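Local coordinates for phage related exonuclease (Haemophilus somnus 129PT, PDB 3K93), which probably degrades DNA from its ends as a metal-dependent exonuclease with the PD-(D/E)XK nuclease core, at residues S13-I18 with Y137-Q142; K73-T78 with I110-S115; D100-S105 with W148-A153; Q129-K134 with I155-F160; T162-I167 with D171-L176. One frame throughout, in Å; residues are numbered along the deposited sequence.

Contact 1. Residues S13-I18 with Y137-Q142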
# COMPACT_ATOMS: atom_id res chain seq x y z
N SER A 13 -8.06 21.73 -5.62
CA SER A 13 -7.08 20.75 -5.14
C SER A 13 -7.63 19.35 -4.90
O SER A 13 -6.85 18.40 -4.88
CB SER A 13 -6.40 21.27 -3.87
OG SER A 13 -7.34 21.40 -2.82
N SER A 14 -8.95 19.19 -4.81
CA SER A 14 -9.55 17.88 -4.65
C SER A 14 -10.24 17.39 -5.88
O SER A 14 -10.83 16.33 -5.82
CB SER A 14 -10.60 17.84 -3.52
OG SER A 14 -10.10 18.38 -2.30
N LEU A 15 -10.21 18.13 -6.98
CA LEU A 15 -10.94 17.71 -8.17
C LEU A 15 -10.44 16.38 -8.74
O LEU A 15 -11.22 15.63 -9.32
CB LEU A 15 -10.86 18.76 -9.28
CG LEU A 15 -11.74 19.97 -9.24
CD1 LEU A 15 -11.26 20.97 -10.29
CD2 LEU A 15 -13.24 19.57 -9.43
N HIS A 16 -9.16 16.11 -8.61
CA HIS A 16 -8.63 14.83 -9.11
C HIS A 16 -9.32 13.65 -8.42
O HIS A 16 -9.53 12.64 -9.05
CB HIS A 16 -7.11 14.76 -8.94
CG HIS A 16 -6.68 14.58 -7.53
ND1 HIS A 16 -6.74 15.59 -6.60
CD2 HIS A 16 -6.21 13.50 -6.87
CE1 HIS A 16 -6.32 15.14 -5.43
NE2 HIS A 16 -6.00 13.87 -5.57
N LYS A 17 -9.72 13.80 -7.16
CA LYS A 17 -10.41 12.72 -6.44
C LYS A 17 -11.73 12.31 -7.08
O LYS A 17 -12.12 11.17 -6.96
CB LYS A 17 -10.63 13.09 -4.98
CG LYS A 17 -9.32 13.16 -4.16
CD LYS A 17 -9.56 13.81 -2.79
CE LYS A 17 -8.33 13.70 -1.88
NZ LYS A 17 -8.59 14.42 -0.56
N ILE A 18 -12.40 13.23 -7.77
CA ILE A 18 -13.75 12.95 -8.27
C ILE A 18 -13.83 13.01 -9.80
O ILE A 18 -14.88 12.72 -10.38
CB ILE A 18 -14.85 13.81 -7.56
CG1 ILE A 18 -14.67 15.31 -7.76
CG2 ILE A 18 -14.85 13.56 -6.00
CD1 ILE A 18 -14.96 15.76 -9.13
N TYR A 137 -2.65 17.61 -10.42
CA TYR A 137 -2.42 19.05 -10.53
C TYR A 137 -2.82 19.59 -11.86
O TYR A 137 -3.17 20.75 -11.96
CB TYR A 137 -0.98 19.40 -10.28
CG TYR A 137 -0.43 18.97 -8.95
CD1 TYR A 137 -1.23 18.97 -7.79
CD2 TYR A 137 0.91 18.61 -8.82
CE1 TYR A 137 -0.70 18.61 -6.57
CE2 TYR A 137 1.44 18.22 -7.57
CZ TYR A 137 0.64 18.23 -6.47
OH TYR A 137 1.10 17.87 -5.26
N ASP A 138 -2.76 18.77 -12.90
CA ASP A 138 -3.27 19.23 -14.20
C ASP A 138 -4.74 19.66 -14.12
O ASP A 138 -5.10 20.72 -14.60
CB ASP A 138 -3.04 18.20 -15.31
CG ASP A 138 -3.43 16.76 -14.93
OD1 ASP A 138 -3.91 16.49 -13.82
OD2 ASP A 138 -3.26 15.88 -15.78
N ILE A 139 -5.57 18.86 -13.46
CA ILE A 139 -7.00 19.15 -13.33
C ILE A 139 -7.21 20.35 -12.39
O ILE A 139 -8.08 21.20 -12.62
CB ILE A 139 -7.77 17.94 -12.75
CG1 ILE A 139 -7.50 16.65 -13.55
CG2 ILE A 139 -9.25 18.21 -12.78
CD1 ILE A 139 -7.87 16.80 -15.07
N GLN A 140 -6.40 20.40 -11.34
CA GLN A 140 -6.43 21.55 -10.43
C GLN A 140 -6.20 22.85 -11.21
O GLN A 140 -6.88 23.85 -10.95
CB GLN A 140 -5.36 21.39 -9.36
CG GLN A 140 -5.28 22.50 -8.31
CD GLN A 140 -4.03 22.42 -7.43
OE1 GLN A 140 -3.07 21.74 -7.77
NE2 GLN A 140 -4.03 23.18 -6.32
N MSE A 141 -5.25 22.83 -12.15
CA MSE A 141 -4.94 24.05 -12.91
C MSE A 141 -6.11 24.40 -13.82
O MSE A 141 -6.35 25.58 -14.06
CB MSE A 141 -3.66 23.89 -13.79
CG MSE A 141 -2.31 23.79 -13.10
SE MSE A 141 -2.05 25.14 -11.79
CE MSE A 141 -2.44 24.04 -10.31
N GLN A 142 -6.83 23.38 -14.34
CA GLN A 142 -7.97 23.66 -15.21
C GLN A 142 -9.06 24.36 -14.41
O GLN A 142 -9.71 25.26 -14.93
CB GLN A 142 -8.54 22.41 -15.85
CG GLN A 142 -7.59 21.69 -16.75
CD GLN A 142 -7.32 22.39 -18.07
OE1 GLN A 142 -7.99 23.38 -18.43
NE2 GLN A 142 -6.36 21.87 -18.80

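Contact 2. Residues K73-T78 with I110-S115. With NA (sodium ion), chain B.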
# COMPACT_ATOMS: atom_id res chain seq x y z
N LYS A 73 8.76 34.07 -4.86
CA LYS A 73 9.91 34.86 -5.29
C LYS A 73 10.70 34.12 -6.36
O LYS A 73 11.08 34.72 -7.34
CB LYS A 73 10.82 35.28 -4.12
CG LYS A 73 10.34 36.59 -3.37
N LEU A 74 10.92 32.83 -6.21
CA LEU A 74 11.66 32.08 -7.25
C LEU A 74 10.86 32.03 -8.58
O LEU A 74 11.42 32.14 -9.69
CB LEU A 74 12.00 30.67 -6.76
CG LEU A 74 12.80 29.75 -7.70
CD1 LEU A 74 14.11 30.40 -8.20
CD2 LEU A 74 13.10 28.40 -7.05
N SER A 75 9.55 31.86 -8.45
CA SER A 75 8.66 31.89 -9.62
C SER A 75 8.81 33.19 -10.35
O SER A 75 8.87 33.19 -11.56
CB SER A 75 7.19 31.67 -9.21
OG SER A 75 6.99 30.35 -8.79
N GLY A 76 8.90 34.28 -9.59
CA GLY A 76 9.08 35.61 -10.15
C GLY A 76 10.43 35.85 -10.82
O GLY A 76 10.47 36.31 -11.95
N VAL A 77 11.54 35.54 -10.13
CA VAL A 77 12.87 35.79 -10.73
C VAL A 77 13.11 34.88 -11.93
O VAL A 77 13.75 35.29 -12.88
CB VAL A 77 14.06 35.64 -9.73
CG1 VAL A 77 13.88 36.56 -8.52
CG2 VAL A 77 14.21 34.19 -9.31
N THR A 78 12.58 33.67 -11.92
CA THR A 78 12.71 32.78 -13.06
C THR A 78 12.10 33.41 -14.31
O THR A 78 12.59 33.19 -15.41
CB THR A 78 12.05 31.43 -12.79
OG1 THR A 78 12.80 30.74 -11.78
CG2 THR A 78 12.02 30.57 -14.07
N ILE A 110 0.08 30.66 -12.02
CA ILE A 110 1.23 29.90 -11.58
C ILE A 110 0.91 29.27 -10.27
O ILE A 110 0.26 29.91 -9.45
CB ILE A 110 2.49 30.75 -11.45
CG1 ILE A 110 2.87 31.34 -12.80
CG2 ILE A 110 3.66 29.89 -10.95
CD1 ILE A 110 3.80 32.59 -12.70
N ASP A 111 1.34 28.03 -10.09
CA ASP A 111 1.21 27.31 -8.85
C ASP A 111 2.58 26.73 -8.43
O ASP A 111 3.27 26.09 -9.23
CB ASP A 111 0.19 26.17 -9.00
CG ASP A 111 -0.37 25.72 -7.65
OD1 ASP A 111 0.33 24.95 -6.95
OD2 ASP A 111 -1.48 26.17 -7.24
N THR A 112 2.96 26.97 -7.18
CA THR A 112 4.20 26.47 -6.65
C THR A 112 3.95 25.18 -5.85
O THR A 112 3.04 25.11 -5.02
CB THR A 112 4.84 27.51 -5.71
OG1 THR A 112 3.93 27.82 -4.65
CG2 THR A 112 5.23 28.78 -6.45
N LYS A 113 4.76 24.15 -6.10
CA LYS A 113 4.71 22.91 -5.36
C LYS A 113 6.10 22.69 -4.73
O LYS A 113 7.07 22.45 -5.45
CB LYS A 113 4.38 21.75 -6.31
CG LYS A 113 3.12 22.00 -7.19
CD LYS A 113 1.85 21.98 -6.38
CE LYS A 113 0.64 22.07 -7.29
NZ LYS A 113 -0.61 22.25 -6.54
N CYS A 114 6.16 22.78 -3.40
CA CYS A 114 7.42 22.69 -2.66
C CYS A 114 7.71 21.26 -2.32
O CYS A 114 7.19 20.75 -1.35
CB CYS A 114 7.33 23.52 -1.36
SG CYS A 114 7.34 25.29 -1.70
N SER A 115 8.55 20.61 -3.11
CA SER A 115 8.89 19.21 -2.88
C SER A 115 9.53 18.97 -1.50
O SER A 115 10.28 19.82 -0.98
CB SER A 115 9.85 18.73 -3.96
OG SER A 115 9.35 19.05 -5.25
NA NA B . 0.72 25.53 -4.49
O HOH W 1 -1.86 25.10 -4.71
O HOH W 2 1.22 27.09 -2.41
O HOH W 3 0.65 23.51 -3.34

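Contact 3. Residues D100-S105 with W148-A153. With NA (sodium ion), chain B.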
# COMPACT_ATOMS: atom_id res chain seq x y z
N ASP A 100 -2.13 30.35 -6.26
CA ASP A 100 -0.96 31.00 -5.66
C ASP A 100 -0.70 32.32 -6.33
O ASP A 100 -0.61 33.35 -5.66
CB ASP A 100 0.29 30.13 -5.81
CG ASP A 100 0.20 28.83 -5.01
OD1 ASP A 100 -0.42 28.89 -3.91
OD2 ASP A 100 0.72 27.75 -5.49
N ILE A 101 -0.55 32.29 -7.66
CA ILE A 101 -0.21 33.48 -8.44
C ILE A 101 -1.13 33.62 -9.65
O ILE A 101 -1.37 32.66 -10.38
CB ILE A 101 1.24 33.43 -8.93
CG1 ILE A 101 2.19 32.98 -7.80
CG2 ILE A 101 1.67 34.79 -9.50
CD1 ILE A 101 3.66 32.74 -8.21
N TYR A 102 -1.65 34.83 -9.84
CA TYR A 102 -2.46 35.18 -11.00
C TYR A 102 -1.71 36.28 -11.73
O TYR A 102 -1.37 37.26 -11.12
CB TYR A 102 -3.84 35.69 -10.55
CG TYR A 102 -4.70 36.31 -11.63
CD1 TYR A 102 -4.84 35.72 -12.88
CD2 TYR A 102 -5.44 37.48 -11.37
CE1 TYR A 102 -5.67 36.29 -13.87
CE2 TYR A 102 -6.29 38.05 -12.37
CZ TYR A 102 -6.38 37.44 -13.60
OH TYR A 102 -7.17 37.97 -14.58
N VAL A 103 -1.45 36.09 -13.03
CA VAL A 103 -0.77 37.11 -13.87
C VAL A 103 -1.73 37.49 -15.02
O VAL A 103 -1.73 36.83 -16.09
CB VAL A 103 0.61 36.56 -14.43
CG1 VAL A 103 1.44 37.69 -15.05
CG2 VAL A 103 1.39 35.87 -13.31
N PRO A 104 -2.60 38.50 -14.78
CA PRO A 104 -3.61 38.86 -15.78
C PRO A 104 -3.00 39.33 -17.12
O PRO A 104 -3.53 39.02 -18.19
CB PRO A 104 -4.39 40.00 -15.10
CG PRO A 104 -3.46 40.54 -14.09
CD PRO A 104 -2.66 39.40 -13.61
N SER A 105 -1.90 40.07 -17.02
CA SER A 105 -1.07 40.49 -18.15
C SER A 105 -0.77 39.32 -19.15
O SER A 105 -0.69 39.54 -20.34
CB SER A 105 0.23 41.08 -17.58
OG SER A 105 0.48 40.47 -16.28
N TRP A 148 -10.42 31.90 -13.02
CA TRP A 148 -9.67 33.15 -13.27
C TRP A 148 -9.62 33.55 -14.74
O TRP A 148 -8.93 34.48 -15.08
CB TRP A 148 -8.24 33.04 -12.69
CG TRP A 148 -8.11 33.61 -11.35
CD1 TRP A 148 -7.84 34.90 -11.04
CD2 TRP A 148 -8.29 32.92 -10.10
NE1 TRP A 148 -7.81 35.06 -9.68
CE2 TRP A 148 -8.09 33.87 -9.08
CE3 TRP A 148 -8.58 31.60 -9.74
CZ2 TRP A 148 -8.18 33.55 -7.73
CZ3 TRP A 148 -8.66 31.28 -8.40
CH2 TRP A 148 -8.48 32.26 -7.41
N ASP A 149 -10.39 32.87 -15.59
CA ASP A 149 -10.47 33.20 -17.03
C ASP A 149 -9.10 33.29 -17.68
O ASP A 149 -8.80 34.27 -18.35
CB ASP A 149 -11.24 34.51 -17.28
CG ASP A 149 -12.75 34.38 -17.04
OD1 ASP A 149 -13.36 33.35 -17.42
OD2 ASP A 149 -13.34 35.33 -16.50
N CYS A 150 -8.27 32.26 -17.48
CA CYS A 150 -6.91 32.21 -18.01
C CYS A 150 -6.77 31.16 -19.08
O CYS A 150 -7.52 30.18 -19.13
CB CYS A 150 -5.89 31.90 -16.89
SG CYS A 150 -5.59 33.27 -15.74
N ASP A 151 -5.76 31.37 -19.91
CA ASP A 151 -5.45 30.49 -21.04
C ASP A 151 -4.39 29.48 -20.73
O ASP A 151 -4.32 28.48 -21.42
CB ASP A 151 -4.98 31.32 -22.25
CG ASP A 151 -6.11 32.12 -22.86
OD1 ASP A 151 -7.29 31.74 -22.64
OD2 ASP A 151 -5.80 33.12 -23.54
N GLN A 152 -3.54 29.75 -19.75
CA GLN A 152 -2.52 28.78 -19.38
C GLN A 152 -2.18 28.80 -17.90
O GLN A 152 -2.51 29.75 -17.21
CB GLN A 152 -1.27 28.87 -20.28
CG GLN A 152 -0.30 29.99 -20.07
CD GLN A 152 1.14 29.61 -20.55
OE1 GLN A 152 2.11 29.84 -19.85
NE2 GLN A 152 1.25 28.99 -21.74
N ALA A 153 -1.58 27.71 -17.45
CA ALA A 153 -1.12 27.51 -16.08
C ALA A 153 0.28 26.91 -16.17
O ALA A 153 0.59 26.17 -17.10
CB ALA A 153 -2.06 26.53 -15.30
NA NA B . 0.72 25.53 -4.49
O HOH W 2 1.22 27.09 -2.41
O HOH W 4 -7.38 36.43 -16.97
O HOH W 1 -1.86 25.10 -4.71
O HOH W 3 0.65 23.51 -3.34

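Contact 4. Residues Q129-K134 with I155-F160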
# COMPACT_ATOMS: atom_id res chain seq x y z
N GLN A 129 5.98 15.90 -15.52
CA GLN A 129 4.72 15.69 -16.23
C GLN A 129 3.88 14.60 -15.60
O GLN A 129 2.68 14.76 -15.41
CB GLN A 129 4.98 15.35 -17.70
CG GLN A 129 5.21 16.60 -18.53
CD GLN A 129 6.06 16.37 -19.78
OE1 GLN A 129 6.51 15.26 -20.05
NE2 GLN A 129 6.30 17.43 -20.53
N GLU A 130 4.50 13.46 -15.30
CA GLU A 130 3.81 12.37 -14.66
C GLU A 130 3.37 12.75 -13.28
O GLU A 130 2.29 12.35 -12.85
CB GLU A 130 4.69 11.14 -14.51
CG GLU A 130 4.73 10.28 -15.71
CD GLU A 130 5.93 9.31 -15.72
OE1 GLU A 130 6.33 8.80 -14.62
OE2 GLU A 130 6.48 9.08 -16.82
N LYS A 131 4.22 13.45 -12.53
CA LYS A 131 3.84 13.80 -11.16
C LYS A 131 2.58 14.70 -11.18
O LYS A 131 1.66 14.51 -10.38
CB LYS A 131 4.97 14.44 -10.36
CG LYS A 131 4.64 14.56 -8.88
CD LYS A 131 5.83 15.03 -7.99
CE LYS A 131 5.44 14.93 -6.47
NZ LYS A 131 6.43 15.62 -5.56
N ALA A 132 2.54 15.64 -12.11
CA ALA A 132 1.42 16.54 -12.21
C ALA A 132 0.15 15.73 -12.59
O ALA A 132 -0.93 16.01 -12.08
CB ALA A 132 1.72 17.66 -13.23
N LYS A 133 0.30 14.70 -13.45
CA LYS A 133 -0.82 13.85 -13.86
C LYS A 133 -1.25 12.98 -12.67
O LYS A 133 -2.41 13.02 -12.28
CB LYS A 133 -0.45 13.01 -15.10
CG LYS A 133 -1.64 12.41 -15.91
CD LYS A 133 -1.15 11.51 -17.09
N LYS A 134 -0.30 12.27 -12.06
CA LYS A 134 -0.61 11.38 -10.95
C LYS A 134 -1.22 12.13 -9.76
O LYS A 134 -2.17 11.65 -9.16
CB LYS A 134 0.63 10.61 -10.47
CG LYS A 134 0.28 9.43 -9.52
N ILE A 155 2.96 24.95 -13.53
CA ILE A 155 3.18 24.36 -12.21
C ILE A 155 4.68 24.40 -12.00
O ILE A 155 5.42 23.76 -12.74
CB ILE A 155 2.69 22.91 -12.15
CG1 ILE A 155 1.21 22.81 -12.50
CG2 ILE A 155 2.95 22.29 -10.79
CD1 ILE A 155 0.79 21.41 -12.97
N ASP A 156 5.12 25.18 -11.03
CA ASP A 156 6.53 25.27 -10.65
C ASP A 156 6.81 24.31 -9.48
O ASP A 156 6.48 24.61 -8.32
CB ASP A 156 6.84 26.70 -10.18
CG ASP A 156 7.04 27.69 -11.34
OD1 ASP A 156 7.03 27.32 -12.54
OD2 ASP A 156 7.25 28.88 -11.01
N PHE A 157 7.37 23.15 -9.78
CA PHE A 157 7.89 22.23 -8.77
C PHE A 157 9.23 22.82 -8.33
O PHE A 157 10.11 23.01 -9.16
CB PHE A 157 8.12 20.85 -9.36
CG PHE A 157 6.87 20.14 -9.72
CD1 PHE A 157 6.14 19.50 -8.75
CD2 PHE A 157 6.43 20.10 -11.02
CE1 PHE A 157 4.98 18.84 -9.07
CE2 PHE A 157 5.27 19.42 -11.34
CZ PHE A 157 4.54 18.81 -10.38
N VAL A 158 9.35 23.09 -7.02
CA VAL A 158 10.52 23.75 -6.45
C VAL A 158 11.03 23.00 -5.22
O VAL A 158 10.25 22.62 -4.32
CB VAL A 158 10.21 25.21 -6.10
CG1 VAL A 158 10.01 26.02 -7.37
CG2 VAL A 158 8.98 25.31 -5.22
N LEU A 159 12.34 22.75 -5.19
CA LEU A 159 13.02 22.06 -4.08
C LEU A 159 13.88 23.05 -3.33
O LEU A 159 14.88 23.57 -3.87
CB LEU A 159 13.91 20.91 -4.59
CG LEU A 159 14.64 20.15 -3.48
CD1 LEU A 159 13.64 19.50 -2.49
CD2 LEU A 159 15.66 19.10 -4.04
N PHE A 160 13.48 23.33 -2.09
CA PHE A 160 14.29 24.08 -1.17
C PHE A 160 14.70 23.12 -0.06
O PHE A 160 14.04 22.10 0.15
CB PHE A 160 13.46 25.21 -0.51
CG PHE A 160 12.96 26.25 -1.48
CD1 PHE A 160 13.82 27.17 -2.04
CD2 PHE A 160 11.61 26.34 -1.80
CE1 PHE A 160 13.38 28.14 -2.92
CE2 PHE A 160 11.15 27.34 -2.69
CZ PHE A 160 12.05 28.23 -3.25

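Contact 5. Residues T162-I167 with D171-L176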
# COMPACT_ATOMS: atom_id res chain seq x y z
N THR A 162 14.67 21.59 3.58
CA THR A 162 13.59 21.47 4.53
C THR A 162 13.92 22.30 5.76
O THR A 162 14.99 22.17 6.30
CB THR A 162 13.35 19.97 4.89
OG1 THR A 162 12.95 19.28 3.70
CG2 THR A 162 12.25 19.80 5.94
N PRO A 163 13.01 23.18 6.20
CA PRO A 163 13.24 23.97 7.42
C PRO A 163 13.47 23.06 8.62
O PRO A 163 12.78 22.05 8.76
CB PRO A 163 11.92 24.74 7.62
CG PRO A 163 11.19 24.65 6.34
CD PRO A 163 11.74 23.53 5.53
N LEU A 164 14.43 23.41 9.46
CA LEU A 164 14.82 22.57 10.60
C LEU A 164 13.67 22.12 11.48
O LEU A 164 13.63 20.98 11.90
CB LEU A 164 15.84 23.29 11.47
CG LEU A 164 17.29 23.12 11.04
CD1 LEU A 164 18.22 24.16 11.73
CD2 LEU A 164 17.77 21.67 11.32
N ASN A 165 12.70 23.00 11.70
CA ASN A 165 11.62 22.69 12.59
C ASN A 165 10.72 21.54 12.05
O ASN A 165 9.88 21.05 12.77
CB ASN A 165 10.80 23.96 12.90
CG ASN A 165 9.80 24.30 11.81
OD1 ASN A 165 8.64 23.94 11.91
ND2 ASN A 165 10.26 24.97 10.74
N LEU A 166 10.89 21.13 10.80
CA LEU A 166 10.08 20.09 10.23
C LEU A 166 10.82 18.77 10.10
O LEU A 166 10.26 17.81 9.61
CB LEU A 166 9.55 20.54 8.88
CG LEU A 166 8.64 21.76 8.91
CD1 LEU A 166 8.17 22.10 7.50
CD2 LEU A 166 7.44 21.50 9.86
N ILE A 167 12.08 18.70 10.51
CA ILE A 167 12.86 17.48 10.36
C ILE A 167 12.70 16.67 11.65
O ILE A 167 13.24 17.02 12.68
CB ILE A 167 14.33 17.80 10.12
CG1 ILE A 167 14.49 18.50 8.75
CG2 ILE A 167 15.19 16.51 10.18
CD1 ILE A 167 15.93 18.71 8.33
N ASP A 171 14.20 11.78 10.50
CA ASP A 171 14.53 12.40 9.22
C ASP A 171 16.03 12.80 9.20
O ASP A 171 16.67 12.95 10.26
CB ASP A 171 13.66 13.66 8.99
CG ASP A 171 12.18 13.37 8.62
OD1 ASP A 171 11.89 12.37 7.94
OD2 ASP A 171 11.28 14.20 8.98
N SER A 172 16.58 12.97 8.00
CA SER A 172 17.99 13.30 7.82
C SER A 172 18.22 14.78 7.46
O SER A 172 17.76 15.27 6.43
CB SER A 172 18.60 12.40 6.73
OG SER A 172 19.95 12.76 6.44
N ASP A 173 18.93 15.48 8.35
CA ASP A 173 19.51 16.80 8.06
C ASP A 173 20.38 16.76 6.83
O ASP A 173 20.35 17.66 6.02
CB ASP A 173 20.41 17.27 9.21
CG ASP A 173 19.62 17.71 10.42
OD1 ASP A 173 18.36 17.70 10.42
OD2 ASP A 173 20.29 18.07 11.41
N PHE A 174 21.18 15.72 6.72
CA PHE A 174 22.11 15.61 5.59
C PHE A 174 21.36 15.57 4.27
O PHE A 174 21.66 16.33 3.35
CB PHE A 174 23.00 14.38 5.75
CG PHE A 174 23.91 14.15 4.63
CD1 PHE A 174 24.99 14.98 4.42
CD2 PHE A 174 23.72 13.08 3.78
CE1 PHE A 174 25.86 14.77 3.39
CE2 PHE A 174 24.61 12.88 2.70
CZ PHE A 174 25.67 13.72 2.53
N LYS A 175 20.35 14.72 4.20
CA LYS A 175 19.56 14.57 2.97
C LYS A 175 18.61 15.74 2.67
O LYS A 175 18.53 16.18 1.54
CB LYS A 175 18.82 13.24 2.96
CG LYS A 175 19.77 12.04 2.87
CD LYS A 175 19.12 10.76 3.31
CE LYS A 175 18.34 10.14 2.23
NZ LYS A 175 17.74 8.89 2.75
N LEU A 176 17.90 16.22 3.69
CA LEU A 176 16.86 17.20 3.52
C LEU A 176 17.35 18.66 3.43
O LEU A 176 16.59 19.52 2.95
CB LEU A 176 15.83 17.07 4.65
CG LEU A 176 15.10 15.73 4.74
CD1 LEU A 176 14.18 15.72 5.93
CD2 LEU A 176 14.34 15.42 3.46

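Contact 1. Residues S13-I18 with Y137-Q142
I139 and L15 form the apolar half of this contact, and Q140 lies along S13 by van der Waals contact only. The turn of helix 137-148 thus presents two successive side chains, one to L15 at the start of the short helix 15-19 and one to S13 just ahead of it. CG2 is the branch of I139 that touches, 3.9 Å from L15 CB, while its CG1-CD1 arm leads off elsewhere. The leucine also brings a methyl to the helix backbone, with L15 CD1 3.9 Å from I139 O, and its other neighbours are I204 and V208 of helix 198-221, so it is wedged between two helices. One residue further along the helix, Q140 CA comes within 5.4 Å of S13 CA. Extended from chi1 -178° onward, the glutamine runs alongside the backbone of S13. Q140 CG lies 3.9 Å from S13 N, and Q140 NE2 is 3.9 Å from S13 CB. No hydrogen bond crosses here. The amide instead spends its polar atoms elsewhere: OE1 accepts from K113 NZ, and NE2 bonds to Y144 OH. The lysine, which can only donate, marks OE1 as the acceptor and sets the amide orientation. Chemically, the contact is van der Waals packing in which S13 lines the flank of a glutamine already committed to the lysine of the strand that binds the sodium ion.

Contact 2. Residues K73-T78 with I110-S115
S75 is the residue through which the helical turn K73-T78 meets T112 and I110 of the strand. Just before it, L74 turns to V158 of strand 152-158 and to F160 after it. At S75 the hydroxyl leads: S75 OG lies 3.3 Å from T112 CG2, a snug fit, and 4.0 Å from I110 CG2. This oxygen is not idle among methyls, since it is hydrogen-bonded to D156, with a weak bond to A71 O besides. T112 offers its methyl because CG2 is turned opposite the carbonyl carbon, with OG1 at chi1 58°. At the end of the turn T78 OG1 bonds back to L74 O at 2.9 Å, and L74 O also takes the backbone bond from T78 N. The metal is held by the T112 main-chain carbonyl (T112 O to the sodium ion, 2.4 Å) and by D111, whose side chain leaves the opposite face of the strand; D111 OD1, D100 OD2 and three waters complete six ligands. One of these waters donates to D111 OD2 at 2.8 Å, and K113 NZ forms a salt bridge with D111 OD1 at 2.9 Å. The sequence D-T-K after D100 is consistent with the PD-(D/E)XK signature. Strand 108-114 lies between strands 101-103 and 152-158; helix 68-79 packs on the face carrying I110 and T112, whereas D111 points to helix 137-148.

Contact 3. Residues D100-S105 with W148-A153
A chi1 of 170° swings the Y102 ring away from its backbone N and toward W148, whose own chi1 of -95° lies off the usual values and brings the edge of the indole to the face of the phenol. The pair is edge-to-face but well tilted, the planes at 51° and the centroids of the tyrosine ring and the indole five-membered ring 4.4 Å apart. W148 CD1 sits above the centre of the phenol, 3.5 Å from Y102 CG, while P104 CD lies over the opposite face. At the rim, C150 SG approaches Y102 CE1 to 3.6 Å, a sulfur-aromatic contact at the ring edge. A water ties the far end down, 2.9 Å from Y102 OH and donating to D149 O at 2.9 Å. D149 closes helix 137-148 in a Schellman motif, and the water joins the phenol hydroxyl to that turn. Strand 101-103 is outermost within this chain and lies beside 108-114, whose I109 touches both W148 and C150; D100, just ahead of it, reaches the sodium ion.

Contact 4. Residues Q129-K134 with I155-F160
A132 and I155 have the closest CA atoms, 8.0 Å apart, where the helical turn Q129-K134 lies across strand 155-158, its axis 10.6 Å away and at 110° to the strand direction. The alanine methyl meets both strand side chains: A132 CB rests 3.9 Å from I155 CD1 and 4.2 Å from F157 CZ. F157 reaches forward with CG anti to its carbonyl carbon (chi1 -69°), bringing the far end of the ring to A132 N, 4.1 Å from F157 CZ. One ring face is packed by I155 CG2, so the two strand side chains support each other as they meet the helix. K131 contributes its aliphatic stem, K131 CD lying 4.1 Å from F157 CE1, and its NZ is hydrogen-bonded to S120 O. This is the packing of a beta-alpha-beta crossover: strands 108-114 and 152-158 are parallel neighbours, and helices 125-135 and 137-148 connect them, as in the core of PD-(D/E)XK nucleases.

Contact 5. Residues T162-I167 with D171-L176
T162 N donates to L176 O at 2.9 Å, a nearly straight bond (170°) that enters from above the carbonyl plane, and the CA atoms of T162-L176 and I167-D171 both lie 5.5 Å apart, so the two segments meet at both ends, T162 at L176 in the helix and I167 at D171 ahead of it. I167 has the largest part in the packing. With chi1 at -66° its CG1 arm points away from the carbonyl carbon, toward the helix start. I167 CG2 lies 3.4 Å from D171 CB, and both CG2 and CD1 of I167 approach D173 OD1 at 3.4 Å. I167 CG1 passes L176 CD1 at 4.0 Å, the two chains pointing in opposite directions. L176 CB in turn lies 3.8 Å from T162 CB. The polar ends of T162 and D171 have partners outside the two segments: T162 OG1 with K63, D171 OD2 in a salt bridge to K59 and bonded to S168 N. The helix is N-capped by S172, whose OG accepts from K175 N at 3.0 Å. Beyond it, K175 NZ forms a salt bridge with E56 of the second subunit. The loop is thus held by one main-chain bond, by an isoleucine packed against the helix start, and by the D171-K59 salt bridge, while K63 holds the T162 hydroxyl.

How the contacts relate
Contacts 2, 3 and 4 share the four-stranded sheet, through strands 101-103, 108-114 and 152-158, and their centres lie 11 to 18 Å apart. Contacts 2 and 3 meet at the sodium ion, to which each supplies ligands, and contact 1 joins this region through helix 137-148, which touches strand 108-114. In sequence, contact 1 opens first and spans contact 2; contacts 3 and 4 each cross contact 1, while contact 2 closes before contact 4 opens. Contact 5 comes last, beyond strand 152-158, about 21 Å from contacts 2 and 4 between centres and 33 Å from contact 3. The metal site is thus built where sheet and helices meet, with contact 5 at the periphery beside the second subunit.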